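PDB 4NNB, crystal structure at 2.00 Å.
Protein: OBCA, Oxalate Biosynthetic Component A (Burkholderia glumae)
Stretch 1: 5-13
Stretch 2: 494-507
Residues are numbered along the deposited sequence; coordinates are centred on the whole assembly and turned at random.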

ATOM      1  N   SER A   5      12.875  -9.180  20.445  1.00 58.88           N
ATOM      2  CA  SER A   5      12.887  -9.888  19.169  1.00 52.10           C
ATOM      3  C   SER A   5      11.664  -9.400  18.399  1.00 46.91           C
ATOM      4  O   SER A   5      10.682  -8.979  19.011  1.00 46.48           O
ATOM      5  CB  SER A   5      12.797 -11.400  19.375  1.00 50.00           C
ATOM      6  OG  SER A   5      14.009 -11.923  19.884  1.00 56.03           O
ATOM      7  N   LEU A   6      11.718  -9.434  17.070  1.00 40.67           N
ATOM      8  CA  LEU A   6      10.610  -8.892  16.280  1.00 39.25           C
ATOM      9  C   LEU A   6      10.175  -9.785  15.124  1.00 36.47           C
ATOM     10  O   LEU A   6      10.966 -10.564  14.580  1.00 34.75           O
ATOM     11  CB  LEU A   6      10.944  -7.496  15.756  1.00 36.33           C
ATOM     12  CG  LEU A   6      10.980  -6.354  16.768  1.00 41.23           C
ATOM     13  CD1 LEU A   6      12.382  -6.158  17.313  1.00 44.67           C
ATOM     14  CD2 LEU A   6      10.499  -5.080  16.116  1.00 33.66           C
ATOM     15  N   TYR A   7       8.907  -9.678  14.747  1.00 31.14           N
ATOM     16  CA  TYR A   7       8.468 -10.346  13.532  1.00 28.80           C
ATOM     17  C   TYR A   7       8.013  -9.302  12.517  1.00 29.01           C
ATOM     18  O   TYR A   7       7.491  -8.250  12.885  1.00 28.38           O
ATOM     19  CB  TYR A   7       7.405 -11.420  13.804  1.00 28.17           C
ATOM     20  CG  TYR A   7       6.102 -10.920  14.392  1.00 32.53           C
ATOM     21  CD1 TYR A   7       5.002 -10.666  13.579  1.00 33.81           C
ATOM     22  CD2 TYR A   7       5.962 -10.728  15.761  1.00 32.57           C
ATOM     23  CE1 TYR A   7       3.797 -10.215  14.117  1.00 32.90           C
ATOM     24  CE2 TYR A   7       4.774 -10.274  16.306  1.00 31.63           C
ATOM     25  CZ  TYR A   7       3.692 -10.024  15.479  1.00 35.60           C
ATOM     26  OH  TYR A   7       2.503  -9.577  16.020  1.00 39.06           O
ATOM     27  N   ILE A   8       8.257  -9.585  11.242  1.00 30.49           N
ATOM     28  CA  ILE A   8       7.875  -8.670  10.181  1.00 27.54           C
ATOM     29  C   ILE A   8       6.585  -9.175   9.578  1.00 25.83           C
ATOM     30  O   ILE A   8       6.471 -10.352   9.235  1.00 25.84           O
ATOM     31  CB  ILE A   8       8.960  -8.564   9.082  1.00 24.38           C
ATOM     32  CG1 ILE A   8      10.250  -7.980   9.680  1.00 26.86           C
ATOM     33  CG2 ILE A   8       8.465  -7.707   7.895  1.00 21.10           C
ATOM     34  CD1 ILE A   8      11.486  -8.083   8.766  1.00 31.17           C
ATOM     35  N   THR A   9       5.603  -8.282   9.486  1.00 23.42           N
ATOM     36  CA  THR A   9       4.410  -8.557   8.697  1.00 23.19           C
ATOM     37  C   THR A   9       4.540  -7.946   7.299  1.00 22.60           C
ATOM     38  O   THR A   9       4.816  -6.760   7.157  1.00 22.80           O
ATOM     39  CB  THR A   9       3.125  -8.017   9.386  1.00 21.66           C
ATOM     40  OG1 THR A   9       2.883  -8.764  10.591  1.00 21.74           O
ATOM     41  CG2 THR A   9       1.906  -8.184   8.452  1.00 19.90           C
ATOM     42  N   ALA A  10       4.350  -8.760   6.265  1.00 20.87           N
ATOM     43  CA  ALA A  10       4.272  -8.236   4.902  1.00 23.97           C
ATOM     44  C   ALA A  10       2.811  -7.947   4.546  1.00 23.27           C
ATOM     45  O   ALA A  10       1.938  -8.767   4.800  1.00 23.17           O
ATOM     46  CB  ALA A  10       4.843  -9.236   3.931  1.00 22.32           C
ATOM     47  N   ALA A  11       2.536  -6.792   3.952  1.00 22.72           N
ATOM     48  CA  ALA A  11       1.159  -6.483   3.533  1.00 23.35           C
ATOM     49  C   ALA A  11       1.139  -6.118   2.047  1.00 22.32           C
ATOM     50  O   ALA A  11       1.267  -4.954   1.697  1.00 22.66           O
ATOM     51  CB  ALA A  11       0.581  -5.349   4.378  1.00 22.57           C
ATOM     52  N   PRO A  12       0.995  -7.127   1.170  1.00 19.92           N
ATOM     53  CA  PRO A  12       1.306  -6.928  -0.256  1.00 21.14           C
ATOM     54  C   PRO A  12       0.232  -6.279  -1.120  1.00 24.09           C
ATOM     55  O   PRO A  12       0.566  -5.897  -2.248  1.00 21.40           O
ATOM     56  CB  PRO A  12       1.552  -8.353  -0.772  1.00 22.16           C
ATOM     57  CG  PRO A  12       1.791  -9.192   0.467  1.00 24.98           C
ATOM     58  CD  PRO A  12       0.923  -8.553   1.522  1.00 20.76           C
ATOM     59  N   ILE A  13      -1.007  -6.164  -0.644  1.00 20.45           N
ATOM     60  CA  ILE A  13      -2.087  -5.755  -1.546  1.00 21.56           C
ATOM     61  C   ILE A  13      -2.866  -4.550  -1.064  1.00 22.52           C
ATOM     62  O   ILE A  13      -2.956  -3.541  -1.767  1.00 20.98           O
ATOM     63  CB  ILE A  13      -3.090  -6.889  -1.815  1.00 22.48           C
ATOM     64  CG1 ILE A  13      -2.368  -8.148  -2.286  1.00 22.22           C
ATOM     65  CG2 ILE A  13      -4.146  -6.441  -2.847  1.00 24.45           C
ATOM     66  CD1 ILE A  13      -2.173  -9.198  -1.198  1.00 22.89           C
ATOM     67  N   GLY A 494       8.708  -4.530  -5.060  1.00 25.34           N
ATOM     68  CA  GLY A 494       7.748  -5.450  -4.488  1.00 23.44           C
ATOM     69  C   GLY A 494       7.723  -5.306  -2.980  1.00 25.99           C
ATOM     70  O   GLY A 494       8.602  -4.662  -2.395  1.00 22.55           O
ATOM     71  N   THR A 495       6.699  -5.874  -2.349  1.00 22.14           N
ATOM     72  CA  THR A 495       6.668  -5.934  -0.895  1.00 22.84           C
ATOM     73  C   THR A 495       7.896  -6.682  -0.378  1.00 23.59           C
ATOM     74  O   THR A 495       8.486  -6.288   0.624  1.00 22.01           O
ATOM     75  CB  THR A 495       5.355  -6.587  -0.382  1.00 22.35           C
ATOM     76  OG1 THR A 495       4.253  -5.702  -0.669  1.00 21.73           O
ATOM     77  CG2 THR A 495       5.424  -6.826   1.106  1.00 20.90           C
ATOM     78  N   TRP A 496       8.304  -7.740  -1.072  1.00 23.41           N
ATOM     79  CA  TRP A 496       9.492  -8.486  -0.643  1.00 26.33           C
ATOM     80  C   TRP A 496      10.721  -7.568  -0.505  1.00 26.72           C
ATOM     81  O   TRP A 496      11.558  -7.768   0.377  1.00 24.82           O
ATOM     82  CB  TRP A 496       9.791  -9.634  -1.611  1.00 25.99           C
ATOM     83  CG  TRP A 496      10.188  -9.156  -2.972  1.00 29.86           C
ATOM     84  CD1 TRP A 496       9.374  -9.001  -4.060  1.00 27.54           C
ATOM     85  CD2 TRP A 496      11.504  -8.759  -3.391  1.00 29.37           C
ATOM     86  NE1 TRP A 496      10.105  -8.526  -5.127  1.00 29.93           N
ATOM     87  CE2 TRP A 496      11.412  -8.374  -4.743  1.00 30.41           C
ATOM     88  CE3 TRP A 496      12.746  -8.690  -2.750  1.00 28.89           C
ATOM     89  CZ2 TRP A 496      12.519  -7.917  -5.465  1.00 33.82           C
ATOM     90  CZ3 TRP A 496      13.846  -8.236  -3.472  1.00 35.61           C
ATOM     91  CH2 TRP A 496      13.724  -7.860  -4.810  1.00 34.59           C
ATOM     92  N   GLU A 497      10.823  -6.556  -1.360  1.00 25.40           N
ATOM     93  CA  GLU A 497      11.978  -5.664  -1.283  1.00 27.98           C
ATOM     94  C   GLU A 497      11.914  -4.813  -0.018  1.00 28.18           C
ATOM     95  O   GLU A 497      12.925  -4.628   0.669  1.00 25.58           O
ATOM     96  CB  GLU A 497      12.115  -4.789  -2.536  1.00 24.19           C
ATOM     97  CG  GLU A 497      13.364  -3.910  -2.484  1.00 27.65           C
ATOM     98  CD  GLU A 497      13.620  -3.174  -3.773  1.00 27.02           C
ATOM     99  OE1 GLU A 497      14.763  -3.224  -4.256  1.00 29.22           O
ATOM    100  OE2 GLU A 497      12.681  -2.530  -4.299  1.00 27.98           O
ATOM    101  N   GLN A 498      10.718  -4.322   0.303  1.00 24.66           N
ATOM    102  CA  GLN A 498      10.510  -3.565   1.534  1.00 25.33           C
ATOM    103  C   GLN A 498      10.780  -4.414   2.764  1.00 24.40           C
ATOM    104  O   GLN A 498      11.350  -3.927   3.742  1.00 25.85           O
ATOM    105  CB  GLN A 498       9.095  -2.966   1.555  1.00 23.38           C
ATOM    106  CG  GLN A 498       8.867  -2.017   0.364  1.00 20.78           C
ATOM    107  CD  GLN A 498       7.403  -1.672   0.134  1.00 25.86           C
ATOM    108  OE1 GLN A 498       6.512  -2.508   0.334  1.00 22.70           O
ATOM    109  NE2 GLN A 498       7.147  -0.437  -0.280  1.00 23.82           N
ATOM    110  N   VAL A 499      10.394  -5.686   2.699  1.00 24.62           N
ATOM    111  CA  VAL A 499      10.694  -6.640   3.760  1.00 24.38           C
ATOM    112  C   VAL A 499      12.216  -6.816   3.960  1.00 28.28           C
ATOM    113  O   VAL A 499      12.696  -6.777   5.097  1.00 26.85           O
ATOM    114  CB  VAL A 499      10.026  -8.007   3.486  1.00 25.17           C
ATOM    115  CG1 VAL A 499      10.479  -9.045   4.501  1.00 24.44           C
ATOM    116  CG2 VAL A 499       8.488  -7.876   3.509  1.00 25.51           C
ATOM    117  N   SER A 500      12.956  -7.009   2.864  1.00 28.23           N
ATOM    118  CA  SER A 500      14.414  -7.210   2.929  1.00 31.40           C
ATOM    119  C   SER A 500      15.093  -6.025   3.576  1.00 28.89           C
ATOM    120  O   SER A 500      15.969  -6.193   4.416  1.00 31.13           O
ATOM    121  CB  SER A 500      15.018  -7.424   1.533  1.00 32.10           C
ATOM    122  OG  SER A 500      14.454  -8.549   0.898  1.00 41.64           O
ATOM    123  N   LEU A 501      14.671  -4.830   3.173  1.00 27.61           N
ATOM    124  CA  LEU A 501      15.256  -3.591   3.661  1.00 29.20           C
ATOM    125  C   LEU A 501      14.962  -3.324   5.130  1.00 32.47           C
ATOM    126  O   LEU A 501      15.849  -2.905   5.871  1.00 30.58           O
ATOM    127  CB  LEU A 501      14.805  -2.410   2.801  1.00 28.98           C
ATOM    128  CG  LEU A 501      15.447  -2.354   1.416  1.00 31.37           C
ATOM    129  CD1 LEU A 501      14.713  -1.360   0.526  1.00 28.20           C
ATOM    130  CD2 LEU A 501      16.926  -1.979   1.536  1.00 34.51           C
ATOM    131  N   VAL A 502      13.732  -3.557   5.572  1.00 29.19           N
ATOM    132  CA  VAL A 502      13.458  -3.363   6.988  1.00 25.24           C
ATOM    133  C   VAL A 502      14.184  -4.416   7.838  1.00 29.96           C
ATOM    134  O   VAL A 502      14.670  -4.107   8.921  1.00 32.09           O
ATOM    135  CB  VAL A 502      11.948  -3.321   7.317  1.00 29.63           C
ATOM    136  CG1 VAL A 502      11.360  -4.716   7.308  1.00 27.71           C
ATOM    137  CG2 VAL A 502      11.747  -2.687   8.689  1.00 30.73           C
ATOM    138  N   ARG A 503      14.263  -5.647   7.335  1.00 30.38           N
ATOM    139  CA  ARG A 503      15.005  -6.715   7.999  1.00 29.99           C
ATOM    140  C   ARG A 503      16.458  -6.295   8.174  1.00 34.57           C
ATOM    141  O   ARG A 503      17.048  -6.460   9.245  1.00 32.62           O
ATOM    142  CB  ARG A 503      14.937  -7.984   7.161  1.00 30.68           C
ATOM    143  CG  ARG A 503      15.699  -9.182   7.737  1.00 40.31           C
ATOM    144  CD  ARG A 503      15.590 -10.362   6.785  1.00 37.51           C
ATOM    145  NE  ARG A 503      16.359 -11.531   7.202  1.00 46.24           N
ATOM    146  CZ  ARG A 503      17.626 -11.745   6.864  1.00 47.93           C
ATOM    147  NH1 ARG A 503      18.276 -10.857   6.118  1.00 44.03           N
ATOM    148  NH2 ARG A 503      18.248 -12.843   7.275  1.00 47.73           N
ATOM    149  N   GLU A 504      17.017  -5.731   7.111  1.00 32.89           N
ATOM    150  CA  GLU A 504      18.395  -5.255   7.106  1.00 35.63           C
ATOM    151  C   GLU A 504      18.620  -4.179   8.173  1.00 37.19           C
ATOM    152  O   GLU A 504      19.548  -4.279   8.981  1.00 34.21           O
ATOM    153  CB  GLU A 504      18.733  -4.738   5.703  1.00 35.49           C
ATOM    154  CG  GLU A 504      20.115  -4.137   5.518  1.00 45.20           C
ATOM    155  CD  GLU A 504      20.347  -3.717   4.072  1.00 51.40           C
ATOM    156  OE1 GLU A 504      21.081  -4.437   3.360  1.00 59.49           O
ATOM    157  OE2 GLU A 504      19.789  -2.677   3.647  1.00 48.93           O
ATOM    158  N   GLU A 505      17.767  -3.161   8.182  1.00 34.08           N
ATOM    159  CA  GLU A 505      17.867  -2.091   9.171  1.00 36.06           C
ATOM    160  C   GLU A 505      17.718  -2.611  10.608  1.00 41.86           C
ATOM    161  O   GLU A 505      18.406  -2.138  11.522  1.00 39.56           O
ATOM    162  CB  GLU A 505      16.848  -0.980   8.876  1.00 37.59           C
ATOM    163  CG  GLU A 505      16.893   0.168   9.878  1.00 45.42           C
ATOM    164  CD  GLU A 505      16.109   1.393   9.437  1.00 50.65           C
ATOM    165  OE1 GLU A 505      15.270   1.286   8.514  1.00 52.92           O
ATOM    166  OE2 GLU A 505      16.343   2.476  10.018  1.00 58.99           O
ATOM    167  N   LEU A 506      16.838  -3.592  10.806  1.00 35.27           N
ATOM    168  CA  LEU A 506      16.640  -4.170  12.139  1.00 37.17           C
ATOM    169  C   LEU A 506      17.900  -4.897  12.626  1.00 41.61           C
ATOM    170  O   LEU A 506      18.373  -4.664  13.741  1.00 41.68           O
ATOM    171  CB  LEU A 506      15.429  -5.110  12.159  1.00 33.70           C
ATOM    172  CG  LEU A 506      14.066  -4.406  12.252  1.00 38.26           C
ATOM    173  CD1 LEU A 506      12.922  -5.373  11.960  1.00 31.95           C
ATOM    174  CD2 LEU A 506      13.878  -3.752  13.629  1.00 34.77           C
ATOM    175  N   LEU A 507      18.440  -5.767  11.778  1.00 37.95           N
ATOM    176  CA  LEU A 507      19.658  -6.510  12.085  1.00 44.56           C
ATOM    177  C   LEU A 507      20.839  -5.582  12.404  1.00 43.97           C
ATOM    178  O   LEU A 507      21.658  -5.881  13.267  1.00 47.97           O
ATOM    179  CB  LEU A 507      20.001  -7.449  10.933  1.00 40.23           C
ATOM    180  CG  LEU A 507      19.099  -8.672  10.825  1.00 43.34           C
ATOM    181  CD1 LEU A 507      19.449  -9.497   9.588  1.00 39.94           C
ATOM    182  CD2 LEU A 507      19.206  -9.510  12.087  1.00 41.92           C
TER
HETATM  183  O   HOH W   1       3.199  -6.541  -2.886  1.00 20.80           O

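A strand packed against a helix usually offers one face, because alternate side chains point to opposite sides of the strand, and OBCA gives a compact example. Its N-terminal strand and the helix 495-507, far apart in the sequence, run nearly antiparallel at 162°, their axes 9.2 Å apart at closest approach. Leu6, Ile8 and Ala10 direct their CA-to-CB bonds toward the helix, whereas Tyr7 and Thr9 direct theirs away and make no contact with it.

Ile8 covers the most surface, 95 Å² of its area being masked by the helix. Its chi1 m, chi2 t conformation extends CD1 to 3.7 Å from Val502 CG1 and 3.8 Å from Arg503 CB. Ile8 CG2 lies 4.2 Å from Val499 CG1, so a single branched side chain spans successive turns. Arg503 contributes through the base of its side chain, while its end leads away, a common way for a long charged residue to border an apolar contact.

Leu506, next among the apolar residues, extends the packing along the helix more loosely: its CD1 is 4.4 Å from Ile8 CG1, and its CD2 is 4.4 Å from Leu6 CD2.

At the other end, Thr495, in the first turn of the helix, serves two chemistries. Its methyl CG2 sits 3.8 Å from Ala10 CB, the small alanine also meeting Val499 CG2 at 3.9 Å. Its hydroxyl faces the loop after the strand, with Thr495 OG1 3.2 Å from Pro12 CA. The two backbones come close here, Pro12 CA and Thr495 CA being 5.5 Å apart, yet no direct hydrogen bond joins the stretches. A water does so instead, donating to Pro12 O at 2.8 Å and hydrogen-bonding to Thr495 OG1 at 2.6 Å. Apolar packing thus makes up most of the contact, with one polar bridge at its end.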